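Local coordinates for protein intracellular exo-alpha-(1->5)-L-arabinofuranosidase (PDB 2Y2W) that hydrolyses terminal alpha-(1->5)-linked L-arabinofuranosyl residues of branched and debranched arabinans and also acts on wheat arabinoxylan, at residues A511-P523 with E530-I542. Residues are numbered along the deposited sequence; the frame is centred on the assembly and turned at random.
Sequences ALGKAQLLHEDDP and EAPEAVTPQPLDI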
ATOM      1  N   ALA D 511     -44.099  42.114 -12.511  1.00 56.79           N
ATOM      2  CA  ALA D 511     -44.471  41.612 -13.828  1.00 56.83           C
ATOM      3  C   ALA D 511     -43.681  40.357 -14.188  1.00 56.86           C
ATOM      4  O   ALA D 511     -42.501  40.235 -13.845  1.00 56.99           O
ATOM      5  CB  ALA D 511     -44.266  42.690 -14.884  1.00 56.86           C
ATOM      6  N   LEU D 512     -44.338  39.430 -14.881  1.00 56.78           N
ATOM      7  CA  LEU D 512     -43.707  38.183 -15.305  1.00 56.70           C
ATOM      8  C   LEU D 512     -42.846  38.395 -16.549  1.00 56.64           C
ATOM      9  O   LEU D 512     -42.949  39.426 -17.218  1.00 56.65           O
ATOM     10  CB  LEU D 512     -44.760  37.094 -15.572  1.00 56.79           C
ATOM     11  CG  LEU D 512     -45.663  36.507 -14.472  1.00 56.88           C
ATOM     12  CD1 LEU D 512     -44.904  36.224 -13.170  1.00 56.97           C
ATOM     13  CD2 LEU D 512     -46.881  37.389 -14.203  1.00 57.14           C
ATOM     14  N   GLY D 513     -41.997  37.413 -16.847  1.00 56.52           N
ATOM     15  CA  GLY D 513     -41.122  37.457 -18.015  1.00 56.35           C
ATOM     16  C   GLY D 513     -41.355  36.265 -18.919  1.00 56.23           C
ATOM     17  O   GLY D 513     -42.493  35.975 -19.293  1.00 56.28           O
ATOM     18  N   LYS D 514     -40.275  35.574 -19.271  1.00 56.06           N
ATOM     19  CA  LYS D 514     -40.363  34.373 -20.093  1.00 55.87           C
ATOM     20  C   LYS D 514     -40.818  33.185 -19.251  1.00 55.70           C
ATOM     21  O   LYS D 514     -40.179  32.836 -18.256  1.00 55.65           O
ATOM     22  CB  LYS D 514     -39.021  34.074 -20.768  1.00 55.87           C
ATOM     23  N   ALA D 515     -41.937  32.588 -19.648  1.00 55.53           N
ATOM     24  CA  ALA D 515     -42.475  31.408 -18.980  1.00 55.38           C
ATOM     25  C   ALA D 515     -42.415  30.205 -19.912  1.00 55.25           C
ATOM     26  O   ALA D 515     -42.668  30.328 -21.113  1.00 55.22           O
ATOM     27  CB  ALA D 515     -43.902  31.660 -18.521  1.00 55.45           C
ATOM     28  N   GLN D 516     -42.071  29.046 -19.357  1.00 55.07           N
ATOM     29  CA  GLN D 516     -41.913  27.832 -20.155  1.00 54.91           C
ATOM     30  C   GLN D 516     -42.631  26.627 -19.557  1.00 54.83           C
ATOM     31  O   GLN D 516     -42.859  26.555 -18.347  1.00 54.73           O
ATOM     32  CB  GLN D 516     -40.430  27.507 -20.360  1.00 54.93           C
ATOM     33  CG  GLN D 516     -39.706  28.419 -21.346  1.00 54.96           C
ATOM     34  CD  GLN D 516     -38.301  27.937 -21.674  1.00 54.93           C
ATOM     35  OE1 GLN D 516     -37.575  27.453 -20.804  1.00 55.00           O
ATOM     36  NE2 GLN D 516     -37.912  28.073 -22.935  1.00 54.86           N
ATOM     37  N   LEU D 517     -42.973  25.683 -20.430  1.00 54.76           N
ATOM     38  CA  LEU D 517     -43.622  24.438 -20.046  1.00 54.73           C
ATOM     39  C   LEU D 517     -42.946  23.262 -20.746  1.00 54.63           C
ATOM     40  O   LEU D 517     -42.865  23.225 -21.977  1.00 54.64           O
ATOM     41  CB  LEU D 517     -45.118  24.488 -20.396  1.00 54.77           C
ATOM     42  CG  LEU D 517     -45.935  23.192 -20.513  1.00 54.85           C
ATOM     43  CD1 LEU D 517     -46.355  22.660 -19.149  1.00 54.75           C
ATOM     44  CD2 LEU D 517     -47.157  23.409 -21.401  1.00 55.03           C
ATOM     45  N   LEU D 518     -42.445  22.317 -19.956  1.00 54.50           N
ATOM     46  CA  LEU D 518     -41.970  21.050 -20.494  1.00 54.48           C
ATOM     47  C   LEU D 518     -42.962  19.938 -20.193  1.00 54.46           C
ATOM     48  O   LEU D 518     -42.992  19.398 -19.085  1.00 54.45           O
ATOM     49  CB  LEU D 518     -40.578  20.691 -19.966  1.00 54.46           C
ATOM     50  CG  LEU D 518     -39.408  20.809 -20.948  1.00 54.50           C
ATOM     51  CD1 LEU D 518     -38.114  20.452 -20.248  1.00 54.47           C
ATOM     52  CD2 LEU D 518     -39.604  19.922 -22.177  1.00 54.44           C
ATOM     53  N   HIS D 519     -43.782  19.616 -21.190  1.00 54.44           N
ATOM     54  CA  HIS D 519     -44.762  18.545 -21.076  1.00 54.46           C
ATOM     55  C   HIS D 519     -45.115  17.965 -22.435  1.00 54.45           C
ATOM     56  O   HIS D 519     -45.269  18.696 -23.414  1.00 54.51           O
ATOM     57  CB  HIS D 519     -46.038  19.034 -20.383  1.00 54.47           C
ATOM     58  CG  HIS D 519     -47.194  18.095 -20.526  1.00 54.54           C
ATOM     59  ND1 HIS D 519     -47.303  16.934 -19.792  1.00 54.51           N
ATOM     60  CD2 HIS D 519     -48.277  18.133 -21.336  1.00 54.61           C
ATOM     61  CE1 HIS D 519     -48.411  16.303 -20.138  1.00 54.73           C
ATOM     62  NE2 HIS D 519     -49.021  17.010 -21.071  1.00 54.75           N
ATOM     63  N   GLU D 520     -45.242  16.643 -22.478  1.00 54.44           N
ATOM     64  CA  GLU D 520     -45.783  15.950 -23.639  1.00 54.54           C
ATOM     65  C   GLU D 520     -46.861  14.975 -23.179  1.00 54.54           C
ATOM     66  O   GLU D 520     -46.728  14.346 -22.124  1.00 54.53           O
ATOM     67  CB  GLU D 520     -44.681  15.211 -24.406  1.00 54.56           C
ATOM     68  CG  GLU D 520     -43.558  16.101 -24.951  1.00 54.70           C
ATOM     69  CD  GLU D 520     -44.032  17.125 -25.974  1.00 54.81           C
ATOM     70  OE1 GLU D 520     -44.767  16.751 -26.912  1.00 54.90           O
ATOM     71  OE2 GLU D 520     -43.653  18.309 -25.843  1.00 54.96           O
ATOM     72  N   ASP D 521     -47.931  14.861 -23.967  1.00 54.55           N
ATOM     73  CA  ASP D 521     -49.035  13.949 -23.655  1.00 54.57           C
ATOM     74  C   ASP D 521     -48.543  12.512 -23.528  1.00 54.49           C
ATOM     75  O   ASP D 521     -48.996  11.770 -22.653  1.00 54.49           O
ATOM     76  CB  ASP D 521     -50.148  14.054 -24.700  1.00 54.62           C
ATOM     77  CG  ASP D 521     -51.024  15.278 -24.500  1.00 54.93           C
ATOM     78  OD1 ASP D 521     -51.307  15.635 -23.334  1.00 55.16           O
ATOM     79  OD2 ASP D 521     -51.438  15.881 -25.513  1.00 55.26           O
ATOM     80  N   ASP D 522     -47.622  12.133 -24.410  1.00 54.37           N
ATOM     81  CA  ASP D 522     -46.856  10.906 -24.258  1.00 54.22           C
ATOM     82  C   ASP D 522     -45.591  11.248 -23.461  1.00 54.14           C
ATOM     83  O   ASP D 522     -44.668  11.859 -24.001  1.00 54.15           O
ATOM     84  CB  ASP D 522     -46.499  10.322 -25.630  1.00 54.15           C
ATOM     85  CG  ASP D 522     -45.774   8.984 -25.537  1.00 54.10           C
ATOM     86  OD1 ASP D 522     -45.850   8.317 -24.480  1.00 54.00           O
ATOM     87  OD2 ASP D 522     -45.133   8.591 -26.533  1.00 53.89           O
ATOM     88  N   PRO D 523     -45.550  10.864 -22.169  1.00 54.04           N
ATOM     89  CA  PRO D 523     -44.389  11.175 -21.330  1.00 53.97           C
ATOM     90  C   PRO D 523     -43.152  10.356 -21.708  1.00 53.87           C
ATOM     91  O   PRO D 523     -42.069  10.580 -21.159  1.00 53.94           O
ATOM     92  CB  PRO D 523     -44.867  10.811 -19.923  1.00 53.96           C
ATOM     93  CG  PRO D 523     -45.883   9.756 -20.133  1.00 54.06           C
ATOM     94  CD  PRO D 523     -46.565  10.087 -21.434  1.00 54.07           C
ATOM     95  N   GLU D 530     -32.700  11.956 -35.427  1.00 54.12           N
ATOM     96  CA  GLU D 530     -33.493  12.229 -36.620  1.00 54.34           C
ATOM     97  C   GLU D 530     -34.393  13.455 -36.427  1.00 54.35           C
ATOM     98  O   GLU D 530     -34.386  14.370 -37.253  1.00 54.40           O
ATOM     99  CB  GLU D 530     -34.317  10.994 -37.015  1.00 54.40           C
ATOM    100  CG  GLU D 530     -33.545   9.661 -36.998  1.00 54.95           C
ATOM    101  CD  GLU D 530     -32.628   9.458 -38.204  1.00 55.71           C
ATOM    102  OE1 GLU D 530     -31.766  10.325 -38.473  1.00 55.90           O
ATOM    103  OE2 GLU D 530     -32.767   8.416 -38.883  1.00 55.87           O
ATOM    104  N   ALA D 531     -35.160  13.463 -35.337  1.00 54.33           N
ATOM    105  CA  ALA D 531     -36.002  14.606 -34.976  1.00 54.29           C
ATOM    106  C   ALA D 531     -35.582  15.158 -33.608  1.00 54.27           C
ATOM    107  O   ALA D 531     -36.149  14.778 -32.580  1.00 54.40           O
ATOM    108  CB  ALA D 531     -37.477  14.211 -34.982  1.00 54.24           C
ATOM    109  N   PRO D 532     -34.583  16.060 -33.594  1.00 54.19           N
ATOM    110  CA  PRO D 532     -33.941  16.499 -32.352  1.00 54.16           C
ATOM    111  C   PRO D 532     -34.714  17.535 -31.535  1.00 54.17           C
ATOM    112  O   PRO D 532     -34.373  17.773 -30.375  1.00 54.13           O
ATOM    113  CB  PRO D 532     -32.619  17.092 -32.842  1.00 54.16           C
ATOM    114  CG  PRO D 532     -32.918  17.595 -34.206  1.00 54.17           C
ATOM    115  CD  PRO D 532     -33.987  16.705 -34.780  1.00 54.20           C
ATOM    116  N   GLU D 533     -35.738  18.146 -32.126  1.00 54.26           N
ATOM    117  CA  GLU D 533     -36.471  19.217 -31.452  1.00 54.36           C
ATOM    118  C   GLU D 533     -37.964  18.914 -31.274  1.00 54.30           C
ATOM    119  O   GLU D 533     -38.786  19.832 -31.197  1.00 54.32           O
ATOM    120  CB  GLU D 533     -36.256  20.559 -32.169  1.00 54.43           C
ATOM    121  CG  GLU D 533     -34.796  21.010 -32.224  1.00 54.72           C
ATOM    122  CD  GLU D 533     -34.633  22.520 -32.276  1.00 55.39           C
ATOM    123  OE1 GLU D 533     -35.272  23.170 -33.136  1.00 55.58           O
ATOM    124  OE2 GLU D 533     -33.864  23.058 -31.448  1.00 55.46           O
ATOM    125  N   ALA D 534     -38.296  17.627 -31.188  1.00 54.24           N
ATOM    126  CA  ALA D 534     -39.679  17.179 -31.000  1.00 54.17           C
ATOM    127  C   ALA D 534     -40.223  17.511 -29.610  1.00 54.13           C
ATOM    128  O   ALA D 534     -41.410  17.805 -29.459  1.00 54.07           O
ATOM    129  CB  ALA D 534     -39.797  15.687 -31.277  1.00 54.20           C
ATOM    130  N   VAL D 535     -39.355  17.451 -28.603  1.00 54.19           N
ATOM    131  CA  VAL D 535     -39.718  17.827 -27.236  1.00 54.23           C
ATOM    132  C   VAL D 535     -38.935  19.073 -26.815  1.00 54.34           C
ATOM    133  O   VAL D 535     -37.815  18.983 -26.303  1.00 54.36           O
ATOM    134  CB  VAL D 535     -39.494  16.670 -26.224  1.00 54.18           C
ATOM    135  CG1 VAL D 535     -39.977  17.069 -24.830  1.00 54.08           C
ATOM    136  CG2 VAL D 535     -40.197  15.401 -26.683  1.00 54.16           C
ATOM    137  N   THR D 536     -39.534  20.233 -27.055  1.00 54.45           N
ATOM    138  CA  THR D 536     -38.942  21.513 -26.678  1.00 54.55           C
ATOM    139  C   THR D 536     -39.891  22.253 -25.736  1.00 54.64           C
ATOM    140  O   THR D 536     -41.101  22.013 -25.775  1.00 54.66           O
ATOM    141  CB  THR D 536     -38.632  22.388 -27.918  1.00 54.53           C
ATOM    142  OG1 THR D 536     -39.794  22.479 -28.751  1.00 54.70           O
ATOM    143  CG2 THR D 536     -37.478  21.797 -28.722  1.00 54.49           C
ATOM    144  N   PRO D 537     -39.352  23.136 -24.871  1.00 54.78           N
ATOM    145  CA  PRO D 537     -40.204  23.920 -23.974  1.00 54.85           C
ATOM    146  C   PRO D 537     -41.172  24.807 -24.743  1.00 54.92           C
ATOM    147  O   PRO D 537     -40.770  25.504 -25.678  1.00 54.85           O
ATOM    148  CB  PRO D 537     -39.204  24.779 -23.196  1.00 54.85           C
ATOM    149  CG  PRO D 537     -37.936  24.028 -23.256  1.00 54.82           C
ATOM    150  CD  PRO D 537     -37.922  23.373 -24.601  1.00 54.79           C
ATOM    151  N   GLN D 538     -42.441  24.760 -24.345  1.00 55.10           N
ATOM    152  CA  GLN D 538     -43.496  25.542 -24.980  1.00 55.26           C
ATOM    153  C   GLN D 538     -43.942  26.669 -24.050  1.00 55.36           C
ATOM    154  O   GLN D 538     -43.861  26.526 -22.829  1.00 55.34           O
ATOM    155  CB  GLN D 538     -44.688  24.644 -25.342  1.00 55.26           C
ATOM    156  CG  GLN D 538     -44.341  23.436 -26.219  1.00 55.31           C
ATOM    157  CD  GLN D 538     -43.661  23.815 -27.528  1.00 55.33           C
ATOM    158  OE1 GLN D 538     -44.162  24.644 -28.286  1.00 55.61           O
ATOM    159  NE2 GLN D 538     -42.516  23.199 -27.797  1.00 55.08           N
ATOM    160  N   PRO D 539     -44.396  27.803 -24.623  1.00 55.51           N
ATOM    161  CA  PRO D 539     -44.887  28.915 -23.809  1.00 55.64           C
ATOM    162  C   PRO D 539     -46.005  28.496 -22.855  1.00 55.81           C
ATOM    163  O   PRO D 539     -46.952  27.818 -23.261  1.00 55.88           O
ATOM    164  CB  PRO D 539     -45.418  29.900 -24.853  1.00 55.61           C
ATOM    165  CG  PRO D 539     -44.600  29.633 -26.058  1.00 55.52           C
ATOM    166  CD  PRO D 539     -44.365  28.150 -26.056  1.00 55.55           C
ATOM    167  N   LEU D 540     -45.871  28.888 -21.592  1.00 55.94           N
ATOM    168  CA  LEU D 540     -46.878  28.613 -20.573  1.00 56.09           C
ATOM    169  C   LEU D 540     -48.014  29.631 -20.663  1.00 56.28           C
ATOM    170  O   LEU D 540     -47.786  30.795 -21.008  1.00 56.33           O
ATOM    171  CB  LEU D 540     -46.234  28.639 -19.180  1.00 56.02           C
ATOM    172  CG  LEU D 540     -47.100  28.578 -17.915  1.00 55.93           C
ATOM    173  CD1 LEU D 540     -47.815  27.239 -17.774  1.00 55.80           C
ATOM    174  CD2 LEU D 540     -46.258  28.868 -16.686  1.00 55.68           C
ATOM    175  N   ASP D 541     -49.232  29.187 -20.361  1.00 56.46           N
ATOM    176  CA  ASP D 541     -50.395  30.073 -20.331  1.00 56.58           C
ATOM    177  C   ASP D 541     -50.664  30.568 -18.909  1.00 56.61           C
ATOM    178  O   ASP D 541     -51.165  29.820 -18.063  1.00 56.64           O
ATOM    179  CB  ASP D 541     -51.631  29.379 -20.914  1.00 56.63           C
ATOM    180  N   ILE D 542     -50.313  31.828 -18.658  1.00 56.65           N
ATOM    181  CA  ILE D 542     -50.512  32.455 -17.355  1.00 56.67           C
ATOM    182  C   ILE D 542     -50.617  33.971 -17.493  1.00 56.73           C
ATOM    183  O   ILE D 542     -51.680  34.552 -17.273  1.00 56.76           O
TER
HETATM  184  O   HOH W   1     -42.968  19.665 -28.182  1.00 30.85           O
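Leu517 and Gln538 form an antiparallel hydrogen-bonded pair, the one pair that links the backbones of 511-523 and 530-542 by hydrogen bonds. Leu517 N reaches Gln538 O at 2.7 Å, and Gln538 N returns a straighter bond, 169° at the hydrogen, to Leu517 O at 2.9 Å. Leu517 O also receives a CA-H...O contact from Pro537. The prolines flanking Gln538 have no N-H to give at the outer edge of 538-539.

Gln516 runs extended alongside Pro537, both side chains pointing the same way, and its amide lies against the ring, NE2 3.5 Å from Pro537 CB. An alanine here removes the amide and keeps only the CB contact, which would probably leave a gap beside the Pro537 ring. Leu518 CD2 meets Val535 CG1 at 3.9 Å, the two side chains crossing nearly at right angles. Glu520 CG, set anti to the carbonyl carbon (chi1 -60°), lies against both methyls of Val535 as the two side chains run past each other in opposite directions; beyond it the chain bends at chi2, and OE1 forms a salt bridge with Arg525 while a water bridges OE2 to Ala534 O. At the other end Ala515 CB packs on Leu540 CB, 3.9 Å away. Gln538 folds back, its NE2 bonding to Thr536 O from above the carbonyl plane.

Strand 512-518 pairs on its other edge with strand 558-564, so 538-539 adds a short antiparallel edge strand to the beta-sheet domain accompanying the catalytic (beta/alpha)8 barrel in family 51 arabinofuranosidases.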